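Local coordinates for protein glycine cleavage system transcriptional repressor, putative (Vibrio cholerae, PDB 1U8S) that is a putative cytoplasmic transcriptional repressor of the glycine cleavage system, built from two ACT domains, at residues L7-V12 against T77-T82; C32-S37 against M50-S55; Y97-D102 against Q140-I145. All blocks are in the same frame, centred on the assembly; numbering follows the deposited sequence.

Interaction 1: residues L7-V12 against T77-T82; sequences LVITAV and TMMKRT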
loop_
_atom_site.group_PDB
_atom_site.type_symbol
_atom_site.label_atom_id
_atom_site.label_comp_id
_atom_site.label_asym_id
_atom_site.label_seq_id
_atom_site.Cartn_x
_atom_site.Cartn_y
_atom_site.Cartn_z
ATOM N N LEU B 7 -14.493 6.377 -4.656
ATOM C CA LEU B 7 -13.959 5.545 -5.725
ATOM C C LEU B 7 -12.619 4.966 -5.289
ATOM O O LEU B 7 -11.878 5.593 -4.526
ATOM C CB LEU B 7 -13.765 6.384 -6.994
ATOM C CG LEU B 7 -13.203 5.694 -8.237
ATOM C CD1 LEU B 7 -14.228 4.717 -8.784
ATOM C CD2 LEU B 7 -12.868 6.726 -9.295
ATOM N N VAL B 8 -12.318 3.765 -5.770
ATOM C CA VAL B 8 -11.063 3.107 -5.448
ATOM C C VAL B 8 -10.233 3.014 -6.713
ATOM O O VAL B 8 -10.713 2.558 -7.749
ATOM C CB VAL B 8 -11.285 1.689 -4.898
ATOM C CG1 VAL B 8 -9.982 0.920 -4.934
ATOM C CG2 VAL B 8 -11.806 1.761 -3.473
ATOM N N ILE B 9 -8.984 3.448 -6.627
ATOM C CA ILE B 9 -8.108 3.417 -7.785
ATOM C C ILE B 9 -6.877 2.527 -7.612
ATOM O O ILE B 9 -6.249 2.493 -6.554
ATOM C CB ILE B 9 -7.630 4.838 -8.152
ATOM C CG1 ILE B 9 -8.826 5.712 -8.533
ATOM C CG2 ILE B 9 -6.647 4.775 -9.314
ATOM C CD1 ILE B 9 -8.460 7.180 -8.753
ATOM N N THR B 10 -6.552 1.809 -8.678
ATOM C CA THR B 10 -5.402 0.934 -8.712
ATOM C C THR B 10 -4.608 1.313 -9.954
ATOM O O THR B 10 -5.177 1.489 -11.027
ATOM C CB THR B 10 -5.827 -0.544 -8.804
ATOM O OG1 THR B 10 -5.801 -1.126 -7.495
ATOM C CG2 THR B 10 -4.896 -1.315 -9.715
ATOM N N ALA B 11 -3.294 1.432 -9.812
ATOM C CA ALA B 11 -2.458 1.792 -10.948
ATOM C C ALA B 11 -1.065 1.175 -10.899
ATOM O O ALA B 11 -0.454 1.065 -9.840
ATOM C CB ALA B 11 -2.351 3.308 -11.042
ATOM N N VAL B 12 -0.571 0.769 -12.062
ATOM C CA VAL B 12 0.752 0.173 -12.169
ATOM C C VAL B 12 1.386 0.728 -13.425
ATOM O O VAL B 12 0.811 0.656 -14.509
ATOM C CB VAL B 12 0.687 -1.354 -12.295
ATOM C CG1 VAL B 12 2.093 -1.943 -12.204
ATOM C CG2 VAL B 12 -0.192 -1.912 -11.217
ATOM N N THR B 77 -4.612 1.075 -15.366
ATOM C CA THR B 77 -5.552 1.464 -14.324
ATOM C C THR B 77 -6.684 0.482 -14.063
ATOM O O THR B 77 -6.989 -0.391 -14.875
ATOM C CB THR B 77 -6.172 2.822 -14.620
ATOM O OG1 THR B 77 -7.045 2.711 -15.752
ATOM C CG2 THR B 77 -5.081 3.835 -14.911
ATOM N N MET B 78 -7.310 0.655 -12.907
ATOM C CA MET B 78 -8.399 -0.192 -12.473
ATOM C C MET B 78 -9.141 0.628 -11.421
ATOM O O MET B 78 -8.525 1.119 -10.481
ATOM C CB MET B 78 -7.803 -1.465 -11.865
ATOM C CG MET B 78 -8.756 -2.618 -11.678
ATOM S SD MET B 78 -7.832 -4.172 -11.431
ATOM C CE MET B 78 -7.419 -4.075 -9.651
ATOM N N MET B 79 -10.449 0.800 -11.590
ATOM C CA MET B 79 -11.241 1.571 -10.631
ATOM C C MET B 79 -12.495 0.818 -10.196
ATOM O O MET B 79 -12.891 -0.161 -10.822
ATOM C CB MET B 79 -11.684 2.898 -11.234
ATOM C CG MET B 79 -10.598 3.681 -11.920
ATOM S SD MET B 79 -11.301 5.154 -12.658
ATOM C CE MET B 79 -12.192 4.436 -14.092
ATOM N N LYS B 80 -13.117 1.292 -9.122
ATOM C CA LYS B 80 -14.332 0.680 -8.616
ATOM C C LYS B 80 -14.997 1.536 -7.557
ATOM O O LYS B 80 -14.413 1.812 -6.510
ATOM C CB LYS B 80 -14.054 -0.708 -8.030
ATOM C CG LYS B 80 -15.277 -1.302 -7.345
ATOM C CD LYS B 80 -15.061 -2.720 -6.870
ATOM C CE LYS B 80 -16.336 -3.263 -6.249
ATOM N NZ LYS B 80 -16.228 -4.703 -5.912
ATOM N N ARG B 81 -16.224 1.958 -7.826
ATOM C CA ARG B 81 -16.946 2.757 -6.859
ATOM C C ARG B 81 -17.151 1.870 -5.630
ATOM O O ARG B 81 -17.078 0.642 -5.720
ATOM C CB ARG B 81 -18.283 3.209 -7.450
ATOM C CG ARG B 81 -18.139 3.940 -8.788
ATOM C CD ARG B 81 -19.500 4.213 -9.443
ATOM N NE ARG B 81 -20.089 5.487 -9.034
ATOM C CZ ARG B 81 -19.990 6.613 -9.737
ATOM N NH1 ARG B 81 -19.333 6.630 -10.893
ATOM N NH2 ARG B 81 -20.541 7.729 -9.277
ATOM N N THR B 82 -17.389 2.493 -4.481
ATOM C CA THR B 82 -17.589 1.753 -3.244
ATOM C C THR B 82 -18.258 2.639 -2.189
ATOM O O THR B 82 -18.287 3.858 -2.323
ATOM C CB THR B 82 -16.235 1.222 -2.712
ATOM O OG1 THR B 82 -16.449 0.420 -1.547
ATOM C CG2 THR B 82 -15.306 2.374 -2.364
#
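With CG anti to its backbone N (chi1 180°), Leu7 swings its isobutyl group across toward strand 76-82, while Met79, its CG beside the backbone N and its chain bent at chi3, rises from the same side of the sheet to cross it obliquely. Leu7 CD1 settles against the backbone, 3.5 Å from Arg81 N, and also meets Met79 CB; the other branch, CD2, lies 4.0 Å from Met79 SD. Next along, Ile9 touches the methionine more loosely, CG1 against CG. Helix 56-71 covers this layer, with Leu66 against Ile9 and Met79, and its Glu63 forms a salt bridge with Arg81.

The backbones run antiparallel and pair a central strand, 5-14, with 76-82, outermost within the chain, in the four-stranded 2-3-1-4 sheet of the ACT domain's βαββαβ fold. Thr10 N donates to Met78 O at 2.8 Å, nearly along the C=O axis, whereas Val8 N reaches Lys80 O, 3.0 Å away, from above the carbonyl plane. The return bonds, Lys80 N to Val8 O and Met78 N to Thr10 O, are bent and weak. Between them, Met79 CA sends its hydrogen toward Val8 O at 3.1 Å, so that this oxygen receives both an N-H and a C-H.

On the other face Thr10 and Met78 lie side by side and point the same way. Met78 leaves the backbone with CG anti to N, and a bend at chi3 (82°) returns its methyl to Thr10, so that Met78 CB and CE both lie against Thr10 CG2, from the same side, at 3.6 and 3.7 Å respectively. This face meets the second subunit, where Thr10 OG1 is hydrogen-bonded to Thr10 OG1 of that chain and Lys80 NZ forms a salt bridge with its Glu45.

Interaction 2: residues C32-S37 against M50-S55; sequences CNIIDS and MLISGS
The CB of Ile35 points toward segment 50-55, and the whole side chain can be followed along it. CB sits 3.4 Å from Leu51 O and close to Leu51 CD2; CG1, placed beside the backbone N (chi1 -58°), keeps to Leu51 O and Leu51 CG, and CG2 lies 4.0 Å from Leu51 CD2. A turn at chi2 (-63°) then sends the tip, CD1, to Ser53 OG, 3.8 Å away. Ile35 and Leu51 thus run alongside each other, both also touching His85.

This close approach goes with a beta bulge. Ile35, with helix-like phi and psi, is the extra residue between the Ile34–Ile52 and Asp36–Leu51 pairs of the antiparallel hairpin 33-42/45-54, which supplies the second and third strands of the first ACT domain. Its N-H still bonds to Leu51 O (2.9 Å), nearly along the C=O axis, while Leu51 N turns to Asp36 O. Ahead of the bulge the pairing is regular: Asn33 N and Ser53 O meet at 2.8 Å, in the carbonyl plane, and Ser53 N returns a bond to Asn33 O.

Under the other face Met50, bent at chi3 (-87°), brings CE within 4.1 Å of Ile34 CG2 and Ser37 CB. Ile34 and Ile52 pack there beneath helix 19-28, and Cys32 SG, 4.2 Å from Ile52 CD1, borders helix 56-71. Strand 33-42, outermost within its own chain, also meets the second subunit, to which Ile34 makes backbone hydrogen bonds: Asn33 OD1 accepts from its Thr128 N, and Ser37 OG is hydrogen-bonded to its Leu124 O.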
loop_
_atom_site.group_PDB
_atom_site.type_symbol
_atom_site.label_atom_id
_atom_site.label_comp_id
_atom_site.label_asym_id
_atom_site.label_seq_id
_atom_site.Cartn_x
_atom_site.Cartn_y
_atom_site.Cartn_z
ATOM N N CYS B 32 -11.919 16.033 -6.542
ATOM C CA CYS B 32 -12.000 14.983 -5.544
ATOM C C CYS B 32 -10.989 15.123 -4.415
ATOM O O CYS B 32 -9.998 15.842 -4.523
ATOM C CB CYS B 32 -11.826 13.627 -6.213
ATOM S SG CYS B 32 -13.000 13.334 -7.537
ATOM N N ASN B 33 -11.268 14.429 -3.322
ATOM C CA ASN B 33 -10.401 14.432 -2.164
ATOM C C ASN B 33 -9.718 13.087 -2.129
ATOM O O ASN B 33 -10.278 12.091 -2.590
ATOM C CB ASN B 33 -11.219 14.596 -0.892
ATOM C CG ASN B 33 -11.833 15.960 -0.778
ATOM O OD1 ASN B 33 -11.145 16.936 -0.469
ATOM N ND2 ASN B 33 -13.132 16.050 -1.043
ATOM N N ILE B 34 -8.500 13.055 -1.600
ATOM C CA ILE B 34 -7.785 11.803 -1.475
ATOM C C ILE B 34 -7.902 11.413 -0.007
ATOM O O ILE B 34 -7.266 12.019 0.860
ATOM C CB ILE B 34 -6.312 11.953 -1.859
ATOM C CG1 ILE B 34 -6.215 12.421 -3.312
ATOM C CG2 ILE B 34 -5.598 10.616 -1.705
ATOM C CD1 ILE B 34 -4.817 12.759 -3.749
ATOM N N ILE B 35 -8.745 10.418 0.260
ATOM C CA ILE B 35 -8.972 9.930 1.617
ATOM C C ILE B 35 -7.730 9.248 2.171
ATOM O O ILE B 35 -7.312 9.502 3.309
ATOM C CB ILE B 35 -10.124 8.905 1.653
ATOM C CG1 ILE B 35 -11.412 9.543 1.114
ATOM C CG2 ILE B 35 -10.307 8.379 3.066
ATOM C CD1 ILE B 35 -11.918 10.714 1.933
ATOM N N ASP B 36 -7.147 8.374 1.357
ATOM C CA ASP B 36 -5.967 7.631 1.761
ATOM C C ASP B 36 -5.355 6.963 0.546
ATOM O O ASP B 36 -5.979 6.909 -0.509
ATOM C CB ASP B 36 -6.353 6.569 2.795
ATOM C CG ASP B 36 -5.156 5.986 3.494
ATOM O OD1 ASP B 36 -4.054 6.570 3.366
ATOM O OD2 ASP B 36 -5.315 4.960 4.181
ATOM N N SER B 37 -4.137 6.454 0.687
ATOM C CA SER B 37 -3.478 5.800 -0.431
ATOM C C SER B 37 -2.276 5.021 0.041
ATOM O O SER B 37 -1.844 5.154 1.185
ATOM C CB SER B 37 -3.008 6.834 -1.461
ATOM O OG SER B 37 -2.025 7.690 -0.909
ATOM N N MET B 50 -5.484 3.655 -4.103
ATOM C CA MET B 50 -6.014 4.948 -3.699
ATOM C C MET B 50 -7.528 4.972 -3.574
ATOM O O MET B 50 -8.233 4.269 -4.290
ATOM C CB MET B 50 -5.547 6.036 -4.670
ATOM C CG MET B 50 -5.879 7.446 -4.236
ATOM S SD MET B 50 -5.314 8.693 -5.433
ATOM C CE MET B 50 -3.613 8.980 -4.879
ATOM N N LEU B 51 -8.006 5.782 -2.636
ATOM C CA LEU B 51 -9.429 5.950 -2.359
ATOM C C LEU B 51 -9.753 7.434 -2.389
ATOM O O LEU B 51 -9.244 8.206 -1.584
ATOM C CB LEU B 51 -9.770 5.386 -0.976
ATOM C CG LEU B 51 -11.173 5.747 -0.493
ATOM C CD1 LEU B 51 -12.179 5.158 -1.461
ATOM C CD2 LEU B 51 -11.401 5.244 0.925
ATOM N N ILE B 52 -10.607 7.833 -3.319
ATOM C CA ILE B 52 -10.960 9.233 -3.435
ATOM C C ILE B 52 -12.460 9.390 -3.273
ATOM O O ILE B 52 -13.206 8.420 -3.335
ATOM C CB ILE B 52 -10.539 9.812 -4.818
ATOM C CG1 ILE B 52 -11.309 9.110 -5.935
ATOM C CG2 ILE B 52 -9.033 9.621 -5.040
ATOM C CD1 ILE B 52 -10.995 9.649 -7.323
ATOM N N SER B 53 -12.893 10.623 -3.054
ATOM C CA SER B 53 -14.306 10.921 -2.899
ATOM C C SER B 53 -14.570 12.241 -3.609
ATOM O O SER B 53 -13.670 13.063 -3.761
ATOM C CB SER B 53 -14.665 11.047 -1.420
ATOM O OG SER B 53 -14.025 12.173 -0.850
ATOM N N GLY B 54 -15.803 12.434 -4.055
ATOM C CA GLY B 54 -16.156 13.666 -4.732
ATOM C C GLY B 54 -17.614 13.613 -5.118
ATOM O O GLY B 54 -18.324 12.682 -4.744
ATOM N N SER B 55 -18.073 14.611 -5.858
ATOM C CA SER B 55 -19.464 14.625 -6.284
ATOM C C SER B 55 -19.596 13.547 -7.350
ATOM O O SER B 55 -18.592 13.040 -7.856
ATOM C CB SER B 55 -19.821 15.977 -6.898
ATOM O OG SER B 55 -19.166 16.124 -8.145
#

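Interaction 3: residues Y97-D102 against Q140-I145; sequences YVESDD and QFHIAI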
loop_
_atom_site.group_PDB
_atom_site.type_symbol
_atom_site.label_atom_id
_atom_site.label_comp_id
_atom_site.label_asym_id
_atom_site.label_seq_id
_atom_site.Cartn_x
_atom_site.Cartn_y
_atom_site.Cartn_z
ATOM N N TYR B 97 7.078 -11.811 12.507
ATOM C CA TYR B 97 8.106 -12.467 11.721
ATOM C C TYR B 97 8.123 -13.947 12.065
ATOM O O TYR B 97 8.445 -14.336 13.186
ATOM C CB TYR B 97 9.479 -11.860 11.994
ATOM C CG TYR B 97 10.403 -12.068 10.829
ATOM C CD1 TYR B 97 10.209 -11.362 9.643
ATOM C CD2 TYR B 97 11.425 -13.021 10.870
ATOM C CE1 TYR B 97 11.006 -11.595 8.513
ATOM C CE2 TYR B 97 12.232 -13.265 9.744
ATOM C CZ TYR B 97 12.012 -12.543 8.570
ATOM O OH TYR B 97 12.787 -12.753 7.455
ATOM N N VAL B 98 7.770 -14.771 11.091
ATOM C CA VAL B 98 7.720 -16.201 11.305
ATOM C C VAL B 98 8.737 -16.898 10.432
ATOM O O VAL B 98 8.896 -16.549 9.272
ATOM C CB VAL B 98 6.304 -16.745 10.982
ATOM C CG1 VAL B 98 6.284 -18.272 11.061
ATOM C CG2 VAL B 98 5.291 -16.145 11.950
ATOM N N GLU B 99 9.425 -17.885 10.992
ATOM C CA GLU B 99 10.418 -18.644 10.239
ATOM C C GLU B 99 10.146 -20.133 10.397
ATOM O O GLU B 99 9.904 -20.603 11.504
ATOM C CB GLU B 99 11.826 -18.322 10.735
ATOM C CG GLU B 99 12.289 -16.909 10.426
ATOM C CD GLU B 99 13.566 -16.540 11.157
ATOM O OE1 GLU B 99 14.155 -15.485 10.832
ATOM O OE2 GLU B 99 13.976 -17.303 12.061
ATOM N N SER B 100 10.186 -20.865 9.286
ATOM C CA SER B 100 9.949 -22.295 9.294
ATOM C C SER B 100 10.814 -22.977 8.255
ATOM O O SER B 100 11.469 -22.317 7.458
ATOM C CB SER B 100 8.483 -22.593 8.989
ATOM O OG SER B 100 8.264 -23.995 8.906
ATOM N N ASP B 101 10.822 -24.303 8.266
ATOM C CA ASP B 101 11.595 -25.039 7.282
ATOM C C ASP B 101 10.612 -25.575 6.252
ATOM O O ASP B 101 10.992 -25.907 5.137
ATOM C CB ASP B 101 12.336 -26.199 7.933
ATOM C CG ASP B 101 11.394 -27.214 8.537
ATOM O OD1 ASP B 101 10.699 -26.869 9.518
ATOM O OD2 ASP B 101 11.351 -28.350 8.023
ATOM N N ASP B 102 9.346 -25.656 6.650
ATOM C CA ASP B 102 8.265 -26.132 5.783
ATOM C C ASP B 102 7.408 -24.933 5.419
ATOM O O ASP B 102 7.040 -24.158 6.299
ATOM C CB ASP B 102 7.374 -27.148 6.516
ATOM C CG ASP B 102 7.875 -28.578 6.394
ATOM O OD1 ASP B 102 7.288 -29.457 7.068
ATOM O OD2 ASP B 102 8.835 -28.823 5.626
ATOM N N GLN B 140 15.016 -22.279 4.201
ATOM C CA GLN B 140 14.047 -21.812 5.184
ATOM C C GLN B 140 13.000 -20.883 4.571
ATOM O O GLN B 140 13.259 -20.202 3.576
ATOM C CB GLN B 140 14.750 -21.096 6.333
ATOM C CG GLN B 140 15.128 -22.000 7.490
ATOM C CD GLN B 140 15.779 -21.230 8.615
ATOM O OE1 GLN B 140 15.214 -20.268 9.130
ATOM N NE2 GLN B 140 16.978 -21.644 9.002
ATOM N N PHE B 141 11.817 -20.861 5.175
ATOM C CA PHE B 141 10.724 -20.024 4.695
ATOM C C PHE B 141 10.444 -18.927 5.728
ATOM O O PHE B 141 10.232 -19.236 6.902
ATOM C CB PHE B 141 9.478 -20.888 4.496
ATOM C CG PHE B 141 8.379 -20.201 3.739
ATOM C CD1 PHE B 141 8.516 -19.930 2.380
ATOM C CD2 PHE B 141 7.207 -19.822 4.382
ATOM C CE1 PHE B 141 7.503 -19.293 1.673
ATOM C CE2 PHE B 141 6.192 -19.183 3.683
ATOM C CZ PHE B 141 6.343 -18.919 2.323
ATOM N N HIS B 142 10.459 -17.661 5.298
ATOM C CA HIS B 142 10.202 -16.532 6.203
ATOM C C HIS B 142 8.940 -15.741 5.845
ATOM O O HIS B 142 8.743 -15.339 4.695
ATOM C CB HIS B 142 11.384 -15.540 6.228
ATOM C CG HIS B 142 12.671 -16.119 6.735
ATOM N ND1 HIS B 142 13.717 -15.331 7.170
ATOM C CD2 HIS B 142 13.096 -17.401 6.850
ATOM C CE1 HIS B 142 14.728 -16.103 7.531
ATOM N NE2 HIS B 142 14.378 -17.363 7.346
ATOM N N ILE B 143 8.095 -15.510 6.841
ATOM C CA ILE B 143 6.863 -14.744 6.656
ATOM C C ILE B 143 7.003 -13.425 7.416
ATOM O O ILE B 143 7.499 -13.397 8.540
ATOM C CB ILE B 143 5.622 -15.529 7.198
ATOM C CG1 ILE B 143 5.442 -16.829 6.399
ATOM C CG2 ILE B 143 4.355 -14.674 7.104
ATOM C CD1 ILE B 143 4.291 -17.725 6.880
ATOM N N ALA B 144 6.600 -12.327 6.792
ATOM C CA ALA B 144 6.658 -11.014 7.444
ATOM C C ALA B 144 5.327 -10.304 7.226
ATOM O O ALA B 144 4.923 -10.054 6.088
ATOM C CB ALA B 144 7.801 -10.176 6.882
ATOM N N ILE B 145 4.654 -9.986 8.320
ATOM C CA ILE B 145 3.355 -9.331 8.253
ATOM C C ILE B 145 3.312 -8.067 9.107
ATOM O O ILE B 145 3.872 -8.029 10.207
ATOM C CB ILE B 145 2.228 -10.291 8.762
ATOM C CG1 ILE B 145 2.052 -11.465 7.789
ATOM C CG2 ILE B 145 0.914 -9.515 8.974
ATOM C CD1 ILE B 145 1.259 -12.630 8.361
#
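Over the centre of one face of the His142 ring sits Glu99 CG, 3.6 Å from the centroid and 5° off the normal, a CH-pi contact; at the edge, in the ring plane, is Tyr97 OH. The Tyr97 ring in turn has His142 ND1 at its edge, and Glu99 OE1 also at the edge, in plane. The Tyr97 hydroxyl and His142 ND1 are hydrogen-bonded at 2.8 Å, which would hold the imidazole's rotation, and the two rings stand almost perpendicular, at 88°. Glu99 runs alongside His142, its extended chain carrying OE1 to 3.4 Å from His142 CE1, with the carboxylate tilted 37° to the ring. Such a nearby negative charge could raise the basicity of the histidine. Tyr97 CG is anti to its backbone N, so the ring leans over strand 141-149 and sets CD1 against Ala144 CB (3.9 Å).

Beneath, straight antiparallel bonds join Val98 with Ile143 and Ser100 with Phe141, the shortest from Phe141 N to Ser100 O (2.7 Å). In this second ACT domain the pair lies centrally in the sheet, between strands 172-179 and 120-128, and on the face of Val98, Phe141 and Ile143 helix 107-116 packs through Phe110 and Thr107.

How the interactions relate
From the N terminus, strand 5-14 opens the loop that interaction 1 closes when strand 76-82 returns beside it. Interaction 2 falls wholly within that span, closing the short hairpin 33-42/45-54. The two contacts, their centres 11 Å apart, share one sheet: strands 5-14 and 45-54 are neighbours, with probable backbone hydrogen bonds from Ile9 N to Met50 O and from Leu7 N to Ile52 O, and both contacts reach the second subunit. Interaction 3 follows in series, closing a separate loop from strand 92-100 through helix 107-116 and strand 120-128 to strand 141-149 in the other ACT domain, its centre about 32 Å from that of interaction 1.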